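Local coordinates for protein nicking enzyme (Staphylococcus aureus, PDB 4HT4) that probably nicks plasmid DNA as a relaxase of the MobA/MobL family, so that antibiotic resistance can pass between staphylococci by conjugation, at residues 114-119 and 134-139; 18-23 and 37-42. The protein carries 1 engineered substitution. One frame throughout, in Å; residues are numbered along the deposited sequence.

Contact 1: residues 114-119 and 134-139. With nucleotides of chain B.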
loop_
_atom_site.group_PDB
_atom_site.type_symbol
_atom_site.label_atom_id
_atom_site.label_comp_id
_atom_site.label_asym_id
_atom_site.label_seq_id
_atom_site.Cartn_x
_atom_site.Cartn_y
_atom_site.Cartn_z
ATOM N N GLY A 114 12.938 0.276 -0.275
ATOM C CA GLY A 114 12.126 0.228 0.927
ATOM C C GLY A 114 11.142 1.377 0.982
ATOM O O GLY A 114 11.508 2.511 1.293
HETATM N N MSE A 115 9.886 1.075 0.676
HETATM C CA MSE A 115 8.839 2.083 0.616
HETATM C C MSE A 115 8.139 2.205 1.963
HETATM O O MSE A 115 8.378 1.413 2.874
HETATM C CB MSE A 115 7.818 1.702 -0.457
HETATM C CG MSE A 115 8.347 0.687 -1.459
HETATM SE SE MSE A 115 6.960 -0.155 -2.536
HETATM C CE MSE A 115 6.501 1.353 -3.666
ATOM N N ILE A 116 7.280 3.210 2.087
ATOM C CA ILE A 116 6.406 3.322 3.244
ATOM C C ILE A 116 5.028 2.812 2.849
ATOM O O ILE A 116 4.439 3.287 1.879
ATOM C CB ILE A 116 6.294 4.770 3.741
ATOM C CG1 ILE A 116 7.666 5.298 4.163
ATOM C CG2 ILE A 116 5.311 4.855 4.898
ATOM C CD1 ILE A 116 7.630 6.695 4.734
ATOM N N VAL A 117 4.520 1.840 3.599
ATOM C CA VAL A 117 3.275 1.178 3.236
ATOM C C VAL A 117 2.146 1.469 4.217
ATOM O O VAL A 117 2.253 1.180 5.409
ATOM C CB VAL A 117 3.464 -0.343 3.135
ATOM C CG1 VAL A 117 2.182 -1.004 2.661
ATOM C CG2 VAL A 117 4.614 -0.669 2.196
ATOM N N ASP A 118 1.064 2.042 3.702
ATOM C CA ASP A 118 -0.129 2.273 4.502
ATOM C C ASP A 118 -1.092 1.110 4.296
ATOM O O ASP A 118 -1.892 1.114 3.358
ATOM C CB ASP A 118 -0.797 3.587 4.098
ATOM C CG ASP A 118 -1.768 4.098 5.148
ATOM O OD1 ASP A 118 -2.269 3.285 5.954
ATOM O OD2 ASP A 118 -2.033 5.317 5.164
ATOM N N LEU A 119 -1.010 0.117 5.175
ATOM C CA LEU A 119 -1.808 -1.096 5.040
ATOM C C LEU A 119 -3.188 -0.956 5.668
ATOM O O LEU A 119 -3.318 -0.591 6.838
ATOM C CB LEU A 119 -1.079 -2.287 5.663
ATOM C CG LEU A 119 -1.850 -3.609 5.676
ATOM C CD1 LEU A 119 -2.086 -4.108 4.259
ATOM C CD2 LEU A 119 -1.113 -4.649 6.502
ATOM N N LEU A 134 -1.309 1.503 0.249
ATOM C CA LEU A 134 -0.812 2.780 -0.253
ATOM C C LEU A 134 0.691 2.892 -0.034
ATOM O O LEU A 134 1.164 2.907 1.103
ATOM C CB LEU A 134 -1.525 3.948 0.428
ATOM C CG LEU A 134 -2.696 4.574 -0.325
ATOM C CD1 LEU A 134 -3.267 5.740 0.462
ATOM C CD2 LEU A 134 -2.253 5.028 -1.704
ATOM N N CYS A 135 1.435 2.981 -1.131
ATOM C CA CYS A 135 2.889 3.008 -1.070
ATOM C C CYS A 135 3.451 4.305 -1.639
ATOM O O CYS A 135 2.932 4.843 -2.618
ATOM C CB CYS A 135 3.464 1.817 -1.836
ATOM S SG CYS A 135 2.799 0.218 -1.325
ATOM N N THR A 136 4.518 4.802 -1.020
ATOM C CA THR A 136 5.179 6.015 -1.488
ATOM C C THR A 136 5.908 5.758 -2.803
ATOM O O THR A 136 6.307 4.632 -3.093
ATOM C CB THR A 136 6.178 6.552 -0.449
ATOM O OG1 THR A 136 7.150 5.543 -0.149
ATOM C CG2 THR A 136 5.453 6.947 0.827
ATOM N N LEU A 137 6.078 6.811 -3.597
ATOM C CA LEU A 137 6.745 6.694 -4.887
ATOM C C LEU A 137 8.201 7.142 -4.799
ATOM O O LEU A 137 8.934 7.106 -5.787
ATOM C CB LEU A 137 6.010 7.515 -5.946
ATOM C CG LEU A 137 4.550 7.158 -6.230
ATOM C CD1 LEU A 137 3.964 8.113 -7.250
ATOM C CD2 LEU A 137 4.441 5.731 -6.723
ATOM N N ARG A 138 8.612 7.564 -3.608
ATOM C CA ARG A 138 9.980 8.011 -3.383
ATOM C C ARG A 138 10.572 7.334 -2.152
ATOM O O ARG A 138 9.842 6.844 -1.291
ATOM C CB ARG A 138 10.026 9.531 -3.210
ATOM C CG ARG A 138 9.460 10.319 -4.383
ATOM C CD ARG A 138 9.260 11.780 -4.013
ATOM N NE ARG A 138 8.620 12.544 -5.080
ATOM C CZ ARG A 138 9.257 13.398 -5.877
ATOM N NH1 ARG A 138 10.557 13.606 -5.724
ATOM N NH2 ARG A 138 8.593 14.051 -6.820
ATOM N N GLY A 139 11.898 7.312 -2.075
ATOM C CA GLY A 139 12.587 6.750 -0.928
ATOM C C GLY A 139 13.064 7.835 0.016
ATOM O O GLY A 139 12.949 9.024 -0.282
ATOM P P DC B 16 11.335 14.870 -9.348
ATOM O OP1 DC B 16 11.218 15.396 -7.970
ATOM O OP2 DC B 16 12.143 13.656 -9.606
ATOM O "O5'" DC B 16 9.863 14.613 -9.917
ATOM C "C5'" DC B 16 9.697 13.944 -11.155
ATOM C "C4'" DC B 16 8.460 14.428 -11.886
ATOM O "O4'" DC B 16 8.884 15.089 -13.103
ATOM C "C3'" DC B 16 7.493 13.315 -12.278
ATOM O "O3'" DC B 16 6.209 13.544 -11.700
ATOM C "C2'" DC B 16 7.426 13.336 -13.804
ATOM C "C1'" DC B 16 8.169 14.602 -14.221
ATOM N N1 DC B 16 9.133 14.352 -15.330
ATOM C C2 DC B 16 8.722 14.509 -16.658
ATOM O O2 DC B 16 7.560 14.857 -16.894
ATOM N N3 DC B 16 9.609 14.278 -17.656
ATOM C C4 DC B 16 10.855 13.902 -17.367
ATOM N N4 DC B 16 11.694 13.686 -18.383
ATOM C C5 DC B 16 11.294 13.732 -16.021
ATOM C C6 DC B 16 10.408 13.966 -15.046
#

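Contact 2: residues 18-23 and 37-42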
loop_
_atom_site.group_PDB
_atom_site.type_symbol
_atom_site.label_atom_id
_atom_site.label_comp_id
_atom_site.label_asym_id
_atom_site.label_seq_id
_atom_site.Cartn_x
_atom_site.Cartn_y
_atom_site.Cartn_z
ATOM N N ALA A 18 -3.834 11.713 -1.792
ATOM C CA ALA A 18 -3.252 10.751 -0.866
ATOM C C ALA A 18 -3.943 10.832 0.490
ATOM O O ALA A 18 -4.097 9.826 1.180
ATOM C CB ALA A 18 -1.761 10.992 -0.720
ATOM N N THR A 19 -4.355 12.040 0.867
ATOM C CA THR A 19 -5.051 12.251 2.131
ATOM C C THR A 19 -6.466 11.692 2.069
ATOM O O THR A 19 -6.987 11.184 3.060
ATOM C CB THR A 19 -5.112 13.741 2.506
ATOM O OG1 THR A 19 -5.643 14.491 1.407
ATOM C CG2 THR A 19 -3.724 14.260 2.842
ATOM N N ALA A 20 -7.084 11.790 0.896
ATOM C CA ALA A 20 -8.425 11.256 0.692
ATOM C C ALA A 20 -8.414 9.730 0.703
ATOM O O ALA A 20 -9.251 9.101 1.348
ATOM C CB ALA A 20 -9.010 11.775 -0.608
ATOM N N LYS A 21 -7.464 9.142 -0.019
ATOM C CA LYS A 21 -7.336 7.688 -0.090
ATOM C C LYS A 21 -6.984 7.071 1.258
ATOM O O LYS A 21 -7.550 6.048 1.644
ATOM C CB LYS A 21 -6.296 7.287 -1.138
ATOM C CG LYS A 21 -6.874 7.059 -2.522
ATOM C CD LYS A 21 -7.807 5.859 -2.530
ATOM C CE LYS A 21 -8.519 5.728 -3.865
ATOM N NZ LYS A 21 -7.558 5.678 -4.999
ATOM N N SER A 22 -6.050 7.693 1.971
ATOM C CA SER A 22 -5.628 7.192 3.274
ATOM C C SER A 22 -6.767 7.257 4.282
ATOM O O SER A 22 -6.865 6.416 5.173
ATOM C CB SER A 22 -4.425 7.978 3.793
ATOM O OG SER A 22 -4.730 9.355 3.908
ATOM N N ALA A 23 -7.627 8.258 4.134
ATOM C CA ALA A 23 -8.778 8.415 5.014
ATOM C C ALA A 23 -9.893 7.453 4.622
ATOM O O ALA A 23 -10.560 6.877 5.481
ATOM C CB ALA A 23 -9.279 9.847 4.979
ATOM N N GLU A 37 -8.769 21.426 4.174
ATOM C CA GLU A 37 -9.993 20.645 4.279
ATOM C C GLU A 37 -9.800 19.516 5.280
ATOM O O GLU A 37 -8.687 19.267 5.742
ATOM C CB GLU A 37 -10.384 20.054 2.923
ATOM C CG GLU A 37 -10.832 21.070 1.890
ATOM C CD GLU A 37 -11.469 20.409 0.682
ATOM O OE1 GLU A 37 -11.965 19.271 0.824
ATOM O OE2 GLU A 37 -11.470 21.021 -0.407
ATOM N N PHE A 38 -10.891 18.837 5.610
ATOM C CA PHE A 38 -10.825 17.653 6.454
ATOM C C PHE A 38 -11.382 16.448 5.716
ATOM O O PHE A 38 -12.587 16.351 5.487
ATOM C CB PHE A 38 -11.589 17.866 7.761
ATOM C CG PHE A 38 -10.737 18.381 8.883
ATOM C CD1 PHE A 38 -9.964 17.513 9.634
ATOM C CD2 PHE A 38 -10.708 19.731 9.190
ATOM C CE1 PHE A 38 -9.178 17.981 10.669
ATOM C CE2 PHE A 38 -9.924 20.205 10.224
ATOM C CZ PHE A 38 -9.158 19.329 10.963
ATOM N N LYS A 39 -10.496 15.533 5.339
ATOM C CA LYS A 39 -10.906 14.304 4.678
ATOM C C LYS A 39 -11.484 13.348 5.710
ATOM O O LYS A 39 -10.758 12.559 6.316
ATOM C CB LYS A 39 -9.715 13.659 3.970
ATOM C CG LYS A 39 -8.913 14.623 3.113
ATOM C CD LYS A 39 -9.767 15.226 2.010
ATOM C CE LYS A 39 -8.971 16.229 1.192
ATOM N NZ LYS A 39 -9.788 16.839 0.107
ATOM N N ASP A 40 -12.794 13.426 5.912
ATOM C CA ASP A 40 -13.453 12.630 6.940
ATOM C C ASP A 40 -14.225 11.456 6.349
ATOM O O ASP A 40 -15.343 11.619 5.858
ATOM C CB ASP A 40 -14.387 13.507 7.775
ATOM C CG ASP A 40 -14.947 12.777 8.980
ATOM O OD1 ASP A 40 -14.329 11.784 9.418
ATOM O OD2 ASP A 40 -16.006 13.198 9.492
ATOM N N TYR A 41 -13.619 10.274 6.400
ATOM C CA TYR A 41 -14.277 9.052 5.958
ATOM C C TYR A 41 -14.385 8.074 7.118
ATOM O O TYR A 41 -14.329 6.861 6.926
ATOM C CB TYR A 41 -13.505 8.406 4.808
ATOM C CG TYR A 41 -13.491 9.223 3.537
ATOM C CD1 TYR A 41 -14.504 9.094 2.596
ATOM C CD2 TYR A 41 -12.462 10.117 3.274
ATOM C CE1 TYR A 41 -14.495 9.836 1.430
ATOM C CE2 TYR A 41 -12.444 10.863 2.111
ATOM C CZ TYR A 41 -13.461 10.719 1.193
ATOM O OH TYR A 41 -13.447 11.462 0.034
ATOM N N SER A 42 -14.549 8.609 8.324
ATOM C CA SER A 42 -14.627 7.791 9.529
ATOM C C SER A 42 -15.913 6.970 9.598
ATOM O O SER A 42 -16.050 6.087 10.446
ATOM C CB SER A 42 -14.491 8.667 10.777
ATOM O OG SER A 42 -15.458 9.701 10.784
#

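Contact 1: residues 114-119 and 134-139
Val117 and Cys135 form an antiparallel non-hydrogen-bonded pair and Asp118 and Leu134 the hydrogen-bonded pair beside it, with the axes of 117-119 and 134-136 4.7 Å apart at 171°. Asp118 and Leu134 bond to each other in both directions, Asp118 N to Leu134 O at 2.7 Å.

Next along, Thr136 N bonds to Ile116 O, and the return partner of Ile116 N is a side chain, Thr136 OG1. This oxygen stands between its own backbone N and carbonyl carbon (chi1 58°). There Thr136 OG1 accepts Ile116 N at 3.2 Å and gives its proton to Arg138 O. Thr136 CG2 lies 3.7 Å from Ile116 CB.

The strands form a hairpin of the five-stranded antiparallel sheet of this relaxase domain, 130-136 at its centre and 117-122 beside it. At the far end of the hairpin from Thr136, His122, His130 and His132 bind nickel, as in the His-rich motif of HUH relaxases.

The side chains of Val117 and Cys135 share one face of the sheet. On the other face, Asp118 CB meets Leu134 CB at 3.8 Å. The Asp118 carboxylate is gripped by Arg64 and Trp68 of helix 64-74. The selenomethionine Met115 bends at chi3 (72°), and its CE comes to 3.6 Å from Cys135 CB.

Past the strand, Arg138 turns its guanidinium edge to the DNA. Arg138 NH1 lies 2.9 Å from OP1 of DC16 of chain B, and NH2 bonds the same oxygen, while Glu75 pairs with NE.

Contact 2: residues 18-23 and 37-42
Ala23 and Tyr41 make the closest side-chain meeting of this contact. Ala23 CB lies at the edge of the phenol ring, 3.6 Å from Tyr41 CD2. The stem of the tyrosine rests on the helix backbone, with Tyr41 CB 3.4 Å from Ala23 O. Farther out on the ring, Tyr41 CE2 is 3.7 Å from Ala20 O, and Ala20 CB touches the same atom more loosely. Tyr41 CG is anti to its own carbonyl carbon (chi1 -66°), which puts the ring beside the helix.

Lys39 is the second bridge. Lys39 CB sits 4.0 Å from Ala23 CB, and the Lys39 carbonyl oxygen also faces that methyl. The chain bends at chi2 (-61°) and then runs straight to NZ. Its aliphatic part crosses Thr19 at a slant, with Lys39 CG 3.7 Å from Thr19 OG1. Two alanine methyls and the helix carbonyls thus meet the Lys39 chain and the Tyr41 ring.

Around this layer lie the polar groups. Lys39 NZ forms a salt bridge with nearby Glu37 OE1 at 3.3 Å, the hydrogen bond in it weak. Thr19 OG1 is hydrogen-bonded to Ser17 and to Asp32, which ties the helix start to the neighbouring strand. Phe24 meets the Tyr41 ring edge-to-face.

The axis of 37-40 passes 7.9 Å from that of 18-23, at 29°. Strand 37-40 pairs antiparallel with strand 29-32 in a two-stranded hairpin, with Lys39 bonded to Ile30 through the backbone. This hairpin packs on helix 18-26, which in turn touches helix 64-74 through Ala18, Thr19 and Ser22.

Contact 1 and contact 2 have centres about 17 Å apart but touch directly. Leu134 CD1 of contact 1 lies 3.7 Å from Ser22 N and 3.8 Å from Lys21 CB of contact 2. Asp118 OD2 is 3.8 Å from Ser22 CB. Helix 18-26 therefore lies between the central sheet and the small hairpin. Helix 64-74 joins both, since Trp68 touches Leu134 as well as Ala18 and Ser22. The nickel ion is about 11 Å from the Leu134 side chain and about 12 Å from that of Tyr41. Contact 1 reaches the DNA through Arg138, whereas the nearest atom of contact 2 is about 11 Å from it.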